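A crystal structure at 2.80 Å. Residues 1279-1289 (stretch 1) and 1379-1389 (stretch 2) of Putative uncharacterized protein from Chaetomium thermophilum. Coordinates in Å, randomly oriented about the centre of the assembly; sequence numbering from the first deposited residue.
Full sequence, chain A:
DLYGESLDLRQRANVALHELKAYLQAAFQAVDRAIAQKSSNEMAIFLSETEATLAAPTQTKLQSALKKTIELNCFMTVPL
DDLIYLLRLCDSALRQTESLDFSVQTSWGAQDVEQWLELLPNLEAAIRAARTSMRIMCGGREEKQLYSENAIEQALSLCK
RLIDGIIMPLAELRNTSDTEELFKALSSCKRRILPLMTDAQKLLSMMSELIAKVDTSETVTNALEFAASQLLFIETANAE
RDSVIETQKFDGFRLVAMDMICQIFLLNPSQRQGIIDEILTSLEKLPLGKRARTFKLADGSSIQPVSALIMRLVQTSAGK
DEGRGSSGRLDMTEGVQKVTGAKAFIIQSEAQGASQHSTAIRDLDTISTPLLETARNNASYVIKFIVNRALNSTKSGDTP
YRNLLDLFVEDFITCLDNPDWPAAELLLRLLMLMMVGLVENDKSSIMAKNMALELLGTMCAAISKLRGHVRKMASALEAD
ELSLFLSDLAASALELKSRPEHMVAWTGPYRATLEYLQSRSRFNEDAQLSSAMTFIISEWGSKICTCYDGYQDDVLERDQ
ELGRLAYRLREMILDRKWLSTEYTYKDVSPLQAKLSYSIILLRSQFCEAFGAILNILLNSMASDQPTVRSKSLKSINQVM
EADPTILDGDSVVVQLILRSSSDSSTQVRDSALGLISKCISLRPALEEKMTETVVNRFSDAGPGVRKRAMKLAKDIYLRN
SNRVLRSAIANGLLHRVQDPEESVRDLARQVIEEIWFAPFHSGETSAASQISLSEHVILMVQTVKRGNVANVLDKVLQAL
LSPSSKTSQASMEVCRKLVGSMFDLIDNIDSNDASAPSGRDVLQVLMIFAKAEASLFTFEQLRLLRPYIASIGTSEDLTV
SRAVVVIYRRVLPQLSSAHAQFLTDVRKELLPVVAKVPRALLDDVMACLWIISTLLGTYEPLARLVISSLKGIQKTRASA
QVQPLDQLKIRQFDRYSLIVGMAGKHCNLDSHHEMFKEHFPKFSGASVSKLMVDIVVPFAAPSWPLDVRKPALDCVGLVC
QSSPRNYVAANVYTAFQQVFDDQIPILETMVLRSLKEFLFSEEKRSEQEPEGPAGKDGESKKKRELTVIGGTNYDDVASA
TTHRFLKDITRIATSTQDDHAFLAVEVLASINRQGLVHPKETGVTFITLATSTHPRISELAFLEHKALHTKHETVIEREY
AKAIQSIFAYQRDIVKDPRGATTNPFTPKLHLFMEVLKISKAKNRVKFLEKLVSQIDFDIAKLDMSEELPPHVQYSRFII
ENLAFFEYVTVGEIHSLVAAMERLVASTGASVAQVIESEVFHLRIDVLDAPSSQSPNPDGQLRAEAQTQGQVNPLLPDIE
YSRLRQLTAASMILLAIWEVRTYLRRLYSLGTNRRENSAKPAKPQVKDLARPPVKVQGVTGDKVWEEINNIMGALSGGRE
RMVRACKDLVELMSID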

ATOM      1  N   ILE A1279      36.215 -20.967   0.377  1.00 50.99           N
ATOM      2  CA  ILE A1279      35.292 -21.636  -0.538  1.00 51.11           C
ATOM      3  C   ILE A1279      34.246 -22.486   0.176  1.00 50.57           C
ATOM      4  O   ILE A1279      33.370 -23.046  -0.494  1.00 50.78           O
ATOM      5  CB  ILE A1279      36.039 -22.485  -1.589  1.00 52.09           C
ATOM      6  CG1 ILE A1279      36.839 -23.615  -0.941  1.00 52.79           C
ATOM      7  CG2 ILE A1279      36.948 -21.594  -2.426  1.00 52.47           C
ATOM      8  CD1 ILE A1279      37.480 -24.549  -1.961  1.00 53.36           C
ATOM      9  N   ILE A1280      34.295 -22.598   1.503  1.00 57.65           N
ATOM     10  CA  ILE A1280      33.165 -23.181   2.230  1.00 58.31           C
ATOM     11  C   ILE A1280      32.184 -22.096   2.658  1.00 58.39           C
ATOM     12  O   ILE A1280      30.964 -22.299   2.622  1.00 58.43           O
ATOM     13  CB  ILE A1280      33.641 -24.019   3.438  1.00 59.10           C
ATOM     14  CG1 ILE A1280      34.320 -23.144   4.492  1.00 59.87           C
ATOM     15  CG2 ILE A1280      34.566 -25.141   2.990  1.00 59.04           C
ATOM     16  CD1 ILE A1280      33.416 -22.789   5.655  1.00 60.69           C
ATOM     17  N   GLU A1281      32.701 -20.926   3.047  1.00 54.39           N
ATOM     18  CA  GLU A1281      31.819 -19.801   3.334  1.00 54.79           C
ATOM     19  C   GLU A1281      30.987 -19.429   2.112  1.00 54.62           C
ATOM     20  O   GLU A1281      29.898 -18.859   2.254  1.00 54.85           O
ATOM     21  CB  GLU A1281      32.640 -18.606   3.815  1.00 54.60           C
ATOM     22  CG  GLU A1281      33.264 -18.799   5.186  1.00 55.63           C
ATOM     23  CD  GLU A1281      34.201 -17.668   5.568  1.00 57.01           C
ATOM     24  OE1 GLU A1281      35.014 -17.253   4.717  1.00 55.97           O
ATOM     25  OE2 GLU A1281      34.120 -17.191   6.718  1.00 59.15           O
ATOM     26  N   ASN A1282      31.477 -19.740   0.908  1.00 55.41           N
ATOM     27  CA  ASN A1282      30.655 -19.582  -0.287  1.00 56.42           C
ATOM     28  C   ASN A1282      29.573 -20.650  -0.352  1.00 58.51           C
ATOM     29  O   ASN A1282      28.441 -20.373  -0.766  1.00 59.09           O
ATOM     30  CB  ASN A1282      31.523 -19.638  -1.546  1.00 55.75           C
ATOM     31  CG  ASN A1282      32.254 -18.338  -1.815  1.00 55.41           C
ATOM     32  OD1 ASN A1282      31.654 -17.352  -2.237  1.00 55.84           O
ATOM     33  ND2 ASN A1282      33.562 -18.337  -1.591  1.00 55.33           N
ATOM     34  N   LEU A1283      29.900 -21.882   0.050  1.00 44.49           N
ATOM     35  CA  LEU A1283      28.911 -22.954   0.012  1.00 45.28           C
ATOM     36  C   LEU A1283      27.756 -22.670   0.962  1.00 46.82           C
ATOM     37  O   LEU A1283      26.606 -23.016   0.672  1.00 47.79           O
ATOM     38  CB  LEU A1283      29.566 -24.290   0.361  1.00 45.17           C
ATOM     39  CG  LEU A1283      30.660 -24.777  -0.592  1.00 44.05           C
ATOM     40  CD1 LEU A1283      31.350 -26.006  -0.019  1.00 44.31           C
ATOM     41  CD2 LEU A1283      30.096 -25.069  -1.973  1.00 43.88           C
ATOM     42  N   ALA A1284      28.045 -22.043   2.105  1.00 71.90           N
ATOM     43  CA  ALA A1284      26.992 -21.746   3.073  1.00 75.73           C
ATOM     44  C   ALA A1284      25.812 -21.036   2.417  1.00 78.21           C
ATOM     45  O   ALA A1284      24.651 -21.390   2.651  1.00 80.23           O
ATOM     46  CB  ALA A1284      27.557 -20.899   4.215  1.00 75.25           C
ATOM     47  N   PHE A1285      26.092 -20.034   1.587  1.00 64.28           N
ATOM     48  CA  PHE A1285      25.061 -19.231   0.941  1.00 65.17           C
ATOM     49  C   PHE A1285      25.350 -19.177  -0.549  1.00 65.21           C
ATOM     50  O   PHE A1285      26.474 -18.866  -0.948  1.00 64.39           O
ATOM     51  CB  PHE A1285      25.024 -17.818   1.528  1.00 64.56           C
ATOM     52  CG  PHE A1285      25.577 -17.729   2.926  1.00 63.09           C
ATOM     53  CD1 PHE A1285      24.757 -17.927   4.027  1.00 63.66           C
ATOM     54  CD2 PHE A1285      26.918 -17.456   3.138  1.00 60.67           C
ATOM     55  CE1 PHE A1285      25.267 -17.849   5.312  1.00 62.18           C
ATOM     56  CE2 PHE A1285      27.432 -17.376   4.420  1.00 59.34           C
ATOM     57  CZ  PHE A1285      26.606 -17.573   5.507  1.00 59.94           C
ATOM     58  N   PHE A1286      24.344 -19.479  -1.371  1.00 65.30           N
ATOM     59  CA  PHE A1286      24.562 -19.521  -2.813  1.00 66.16           C
ATOM     60  C   PHE A1286      23.291 -19.307  -3.628  1.00 71.30           C
ATOM     61  O   PHE A1286      23.365 -19.094  -4.843  1.00 72.50           O
ATOM     62  CB  PHE A1286      25.182 -20.869  -3.210  1.00 63.98           C
ATOM     63  CG  PHE A1286      26.630 -20.794  -3.635  1.00 60.94           C
ATOM     64  CD1 PHE A1286      27.117 -19.713  -4.353  1.00 60.06           C
ATOM     65  CD2 PHE A1286      27.501 -21.825  -3.321  1.00 59.48           C
ATOM     66  CE1 PHE A1286      28.446 -19.659  -4.739  1.00 58.24           C
ATOM     67  CE2 PHE A1286      28.827 -21.776  -3.705  1.00 57.79           C
ATOM     68  CZ  PHE A1286      29.299 -20.691  -4.416  1.00 57.07           C
ATOM     69  N   GLU A1287      22.124 -19.365  -2.989  1.00 92.69           N
ATOM     70  CA  GLU A1287      20.848 -19.303  -3.699  1.00 96.24           C
ATOM     71  C   GLU A1287      20.761 -20.424  -4.738  1.00 95.30           C
ATOM     72  O   GLU A1287      20.646 -20.192  -5.944  1.00 96.19           O
ATOM     73  CB  GLU A1287      20.644 -17.929  -4.352  1.00 98.63           C
ATOM     74  CG  GLU A1287      20.125 -16.850  -3.414  1.00101.63           C
ATOM     75  CD  GLU A1287      18.702 -17.107  -2.954  1.00106.00           C
ATOM     76  OE1 GLU A1287      18.494 -18.023  -2.129  1.00105.93           O
ATOM     77  OE2 GLU A1287      17.788 -16.399  -3.426  1.00108.61           O
ATOM     78  N   TYR A1288      20.826 -21.656  -4.241  1.00 62.74           N
ATOM     79  CA  TYR A1288      20.707 -22.821  -5.107  1.00 62.86           C
ATOM     80  C   TYR A1288      19.323 -22.855  -5.747  1.00 65.11           C
ATOM     81  O   TYR A1288      18.327 -22.438  -5.149  1.00 65.69           O
ATOM     82  CB  TYR A1288      20.959 -24.102  -4.310  1.00 62.87           C
ATOM     83  CG  TYR A1288      22.291 -24.121  -3.591  1.00 59.83           C
ATOM     84  CD1 TYR A1288      23.433 -24.601  -4.217  1.00 57.88           C
ATOM     85  CD2 TYR A1288      22.405 -23.656  -2.287  1.00 59.32           C
ATOM     86  CE1 TYR A1288      24.652 -24.618  -3.564  1.00 56.42           C
ATOM     87  CE2 TYR A1288      23.618 -23.669  -1.626  1.00 57.55           C
ATOM     88  CZ  TYR A1288      24.738 -24.152  -2.268  1.00 57.55           C
ATOM     89  OH  TYR A1288      25.949 -24.166  -1.613  1.00 58.80           O
ATOM     90  N   VAL A1289      19.265 -23.361  -6.980  1.00 99.87           N
ATOM     91  CA  VAL A1289      18.039 -23.343  -7.770  1.00104.12           C
ATOM     92  C   VAL A1289      17.412 -24.722  -7.912  1.00105.52           C
ATOM     93  O   VAL A1289      16.332 -24.840  -8.507  1.00108.19           O
ATOM     94  CB  VAL A1289      18.281 -22.712  -9.157  1.00105.20           C
ATOM     95  CG1 VAL A1289      19.059 -23.654 -10.076  1.00103.64           C
ATOM     96  CG2 VAL A1289      16.963 -22.267  -9.795  1.00109.16           C
ATOM     97  N   GLU A1379      30.171 -28.277   9.498  1.00 54.78           N
ATOM     98  CA  GLU A1379      29.332 -27.196  10.006  1.00 56.88           C
ATOM     99  C   GLU A1379      28.436 -26.649   8.903  1.00 57.66           C
ATOM    100  O   GLU A1379      27.208 -26.591   9.053  1.00 58.47           O
ATOM    101  CB  GLU A1379      30.207 -26.090  10.598  1.00 58.24           C
ATOM    102  CG  GLU A1379      29.429 -24.932  11.213  1.00 60.35           C
ATOM    103  CD  GLU A1379      28.593 -25.357  12.407  1.00 61.60           C
ATOM    104  OE1 GLU A1379      28.899 -26.412  13.003  1.00 61.82           O
ATOM    105  OE2 GLU A1379      27.629 -24.635  12.748  1.00 62.63           O
ATOM    106  N   VAL A1380      29.035 -26.251   7.778  1.00 58.73           N
ATOM    107  CA  VAL A1380      28.239 -25.772   6.649  1.00 59.55           C
ATOM    108  C   VAL A1380      27.271 -26.853   6.188  1.00 60.13           C
ATOM    109  O   VAL A1380      26.145 -26.562   5.772  1.00 60.90           O
ATOM    110  CB  VAL A1380      29.159 -25.310   5.503  1.00 58.49           C
ATOM    111  CG1 VAL A1380      28.339 -24.944   4.267  1.00 57.59           C
ATOM    112  CG2 VAL A1380      29.999 -24.124   5.949  1.00 59.94           C
ATOM    113  N   ARG A1381      27.695 -28.117   6.250  1.00 64.28           N
ATOM    114  CA  ARG A1381      26.837 -29.216   5.826  1.00 64.60           C
ATOM    115  C   ARG A1381      25.553 -29.248   6.644  1.00 68.36           C
ATOM    116  O   ARG A1381      24.448 -29.207   6.094  1.00 69.04           O
ATOM    117  CB  ARG A1381      27.597 -30.541   5.941  1.00 63.20           C
ATOM    118  CG  ARG A1381      26.764 -31.781   5.651  1.00 62.52           C
ATOM    119  CD  ARG A1381      26.218 -32.405   6.930  1.00 64.37           C
ATOM    120  NE  ARG A1381      25.482 -33.639   6.672  1.00 64.13           N
ATOM    121  CZ  ARG A1381      24.753 -34.277   7.584  1.00 65.25           C
ATOM    122  NH1 ARG A1381      24.655 -33.798   8.818  1.00 66.81           N
ATOM    123  NH2 ARG A1381      24.116 -35.393   7.260  1.00 65.26           N
ATOM    124  N   THR A1382      25.682 -29.319   7.970  1.00 89.55           N
ATOM    125  CA  THR A1382      24.501 -29.294   8.827  1.00 93.00           C
ATOM    126  C   THR A1382      23.683 -28.033   8.587  1.00 94.03           C
ATOM    127  O   THR A1382      22.447 -28.085   8.533  1.00 96.93           O
ATOM    128  CB  THR A1382      24.912 -29.389  10.297  1.00 96.29           C
ATOM    129  OG1 THR A1382      25.727 -28.262  10.643  1.00 99.03           O
ATOM    130  CG2 THR A1382      25.685 -30.674  10.561  1.00 95.09           C
ATOM    131  N   TYR A1383      24.356 -26.890   8.433  1.00 72.04           N
ATOM    132  CA  TYR A1383      23.639 -25.644   8.182  1.00 73.86           C
ATOM    133  C   TYR A1383      22.777 -25.746   6.930  1.00 73.31           C
ATOM    134  O   TYR A1383      21.674 -25.192   6.883  1.00 73.89           O
ATOM    135  CB  TYR A1383      24.623 -24.484   8.056  1.00 73.79           C
ATOM    136  CG  TYR A1383      23.976 -23.203   7.581  1.00 73.98           C
ATOM    137  CD1 TYR A1383      23.168 -22.454   8.427  1.00 76.07           C
ATOM    138  CD2 TYR A1383      24.168 -22.744   6.285  1.00 71.88           C
ATOM    139  CE1 TYR A1383      22.572 -21.283   7.997  1.00 76.55           C
ATOM    140  CE2 TYR A1383      23.578 -21.574   5.845  1.00 72.09           C
ATOM    141  CZ  TYR A1383      22.780 -20.848   6.705  1.00 74.80           C
ATOM    142  OH  TYR A1383      22.188 -19.682   6.271  1.00 76.22           O
ATOM    143  N   LEU A1384      23.263 -26.445   5.902  1.00 63.15           N
ATOM    144  CA  LEU A1384      22.472 -26.619   4.688  1.00 63.21           C
ATOM    145  C   LEU A1384      21.349 -27.625   4.903  1.00 62.22           C
ATOM    146  O   LEU A1384      20.217 -27.407   4.454  1.00 62.73           O
ATOM    147  CB  LEU A1384      23.368 -27.065   3.532  1.00 62.65           C
ATOM    148  CG  LEU A1384      24.453 -26.098   3.047  1.00 62.87           C
ATOM    149  CD1 LEU A1384      25.148 -26.670   1.818  1.00 61.23           C
ATOM    150  CD2 LEU A1384      23.891 -24.716   2.747  1.00 64.44           C
ATOM    151  N   ARG A1385      21.642 -28.734   5.585  1.00 95.81           N
ATOM    152  CA  ARG A1385      20.622 -29.749   5.829  1.00 97.23           C
ATOM    153  C   ARG A1385      19.435 -29.162   6.582  1.00100.65           C
ATOM    154  O   ARG A1385      18.282 -29.503   6.296  1.00101.78           O
ATOM    155  CB  ARG A1385      21.225 -30.920   6.604  1.00 98.28           C
ATOM    156  CG  ARG A1385      22.394 -31.597   5.900  1.00 96.26           C
ATOM    157  CD  ARG A1385      21.936 -32.507   4.775  1.00 96.50           C
ATOM    158  NE  ARG A1385      21.453 -33.794   5.270  1.00 98.53           N
ATOM    159  CZ  ARG A1385      21.101 -34.813   4.492  1.00 99.06           C
ATOM    160  NH1 ARG A1385      20.677 -35.945   5.036  1.00100.84           N
ATOM    161  NH2 ARG A1385      21.173 -34.704   3.171  1.00 97.75           N
ATOM    162  N   ARG A1386      19.697 -28.276   7.545  1.00 85.00           N
ATOM    163  CA  ARG A1386      18.605 -27.644   8.277  1.00 88.63           C
ATOM    164  C   ARG A1386      18.045 -26.436   7.536  1.00 88.34           C
ATOM    165  O   ARG A1386      16.870 -26.098   7.714  1.00 90.13           O
ATOM    166  CB  ARG A1386      19.075 -27.229   9.673  1.00 91.44           C
ATOM    167  CG  ARG A1386      17.983 -26.582  10.517  1.00 94.64           C
ATOM    168  CD  ARG A1386      17.880 -27.209  11.900  1.00 96.51           C
ATOM    169  NE  ARG A1386      16.676 -26.773  12.604  1.00100.06           N
ATOM    170  CZ  ARG A1386      16.299 -27.219  13.799  1.00103.73           C
ATOM    171  NH1 ARG A1386      17.028 -28.122  14.440  1.00104.18           N
ATOM    172  NH2 ARG A1386      15.185 -26.760  14.354  1.00107.20           N
ATOM    173  N   LEU A1387      18.858 -25.783   6.703  1.00102.43           N
ATOM    174  CA  LEU A1387      18.402 -24.598   5.985  1.00103.57           C
ATOM    175  C   LEU A1387      17.417 -24.933   4.874  1.00104.35           C
ATOM    176  O   LEU A1387      16.720 -24.033   4.391  1.00105.31           O
ATOM    177  CB  LEU A1387      19.601 -23.845   5.402  1.00102.02           C
ATOM    178  CG  LEU A1387      19.292 -22.641   4.507  1.00101.93           C
ATOM    179  CD1 LEU A1387      18.502 -21.592   5.272  1.00104.88           C
ATOM    180  CD2 LEU A1387      20.571 -22.042   3.951  1.00 99.73           C
ATOM    181  N   TYR A1388      17.342 -26.196   4.456  1.00100.85           N
ATOM    182  CA  TYR A1388      16.430 -26.598   3.393  1.00101.11           C
ATOM    183  C   TYR A1388      15.528 -27.735   3.858  1.00102.80           C
ATOM    184  O   TYR A1388      14.390 -27.498   4.277  1.00104.60           O
ATOM    185  CB  TYR A1388      17.216 -27.007   2.145  1.00 98.09           C
ATOM    186  CG  TYR A1388      17.874 -25.843   1.436  1.00 96.37           C
ATOM    187  CD1 TYR A1388      19.115 -25.368   1.841  1.00 95.17           C
ATOM    188  CD2 TYR A1388      17.255 -25.218   0.361  1.00 96.05           C
ATOM    189  CE1 TYR A1388      19.720 -24.303   1.196  1.00 93.95           C
ATOM    190  CE2 TYR A1388      17.851 -24.154  -0.289  1.00 94.83           C
ATOM    191  CZ  TYR A1388      19.084 -23.700   0.132  1.00 93.93           C
ATOM    192  OH  TYR A1388      19.683 -22.640  -0.512  1.00 93.37           O
ATOM    193  N   SER A1389      16.022 -28.969   3.791  1.00101.67           N
ATOM    194  CA  SER A1389      15.243 -30.123   4.216  1.00103.56           C
ATOM    195  C   SER A1389      16.189 -31.259   4.569  1.00102.46           C
ATOM    196  O   SER A1389      17.286 -31.367   4.015  1.00100.69           O
ATOM    197  CB  SER A1389      14.258 -30.567   3.128  1.00104.14           C
ATOM    198  OG  SER A1389      13.263 -29.582   2.910  1.00105.68           O
TER

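What kind of contact joins two segments about a hundred residues apart in one chain? It is a packing contact without a single hydrogen bond across it, burying 392 Å² in all. The helix of stretch 1 and that of stretch 2 run nearly parallel, at 8°, with axes 9.5 Å apart at closest approach, so apolar side chains fill the space between them.

Which aliphatic groups do this? Val 1380 is the centre. Its CA-to-CB bond points toward stretch 1. CG2 of Val 1380 lies 3.7 Å from CD1 of Ile 1280, and CG1 lies 4.1 Å from CB of Leu 1283 and 4.1 Å from CB of Ala 1284. The small side chain of Ala 1284 suits this close spot, where its CA comes within 5.5 Å of the CA of Val 1380.

How is the backbone of stretch 1 covered near Ala 1284? The carbonyl O of Ala 1284 lies 3.4 Å from CD2 of Leu 1384 and 3.4 Å from CE2 of Tyr 1383, whose ring presents its edge. The carbonyl of Leu 1283 accepts a hydrogen bond within stretch 1, from Tyr 1288 OH to Leu 1283 O at 2.6 Å, tying Tyr 1288 back to the backbone of Leu 1283.

What do the aromatic residues add? Two pairs extend the contact. The rings of Phe 1285 and Tyr 1383 meet obliquely, centroids 5.9 Å apart and planes at 69°, with CE1 of Phe 1285 4.1 Å from CE2 of Tyr 1383. Farther along, Tyr 1388, just past its helix, places its OH at the ring edge of Tyr 1288, 3.4 Å from Tyr 1288 CD2. Long, flat side chains suit this end, where the CA atoms of the two tyrosines are 10.2 Å apart.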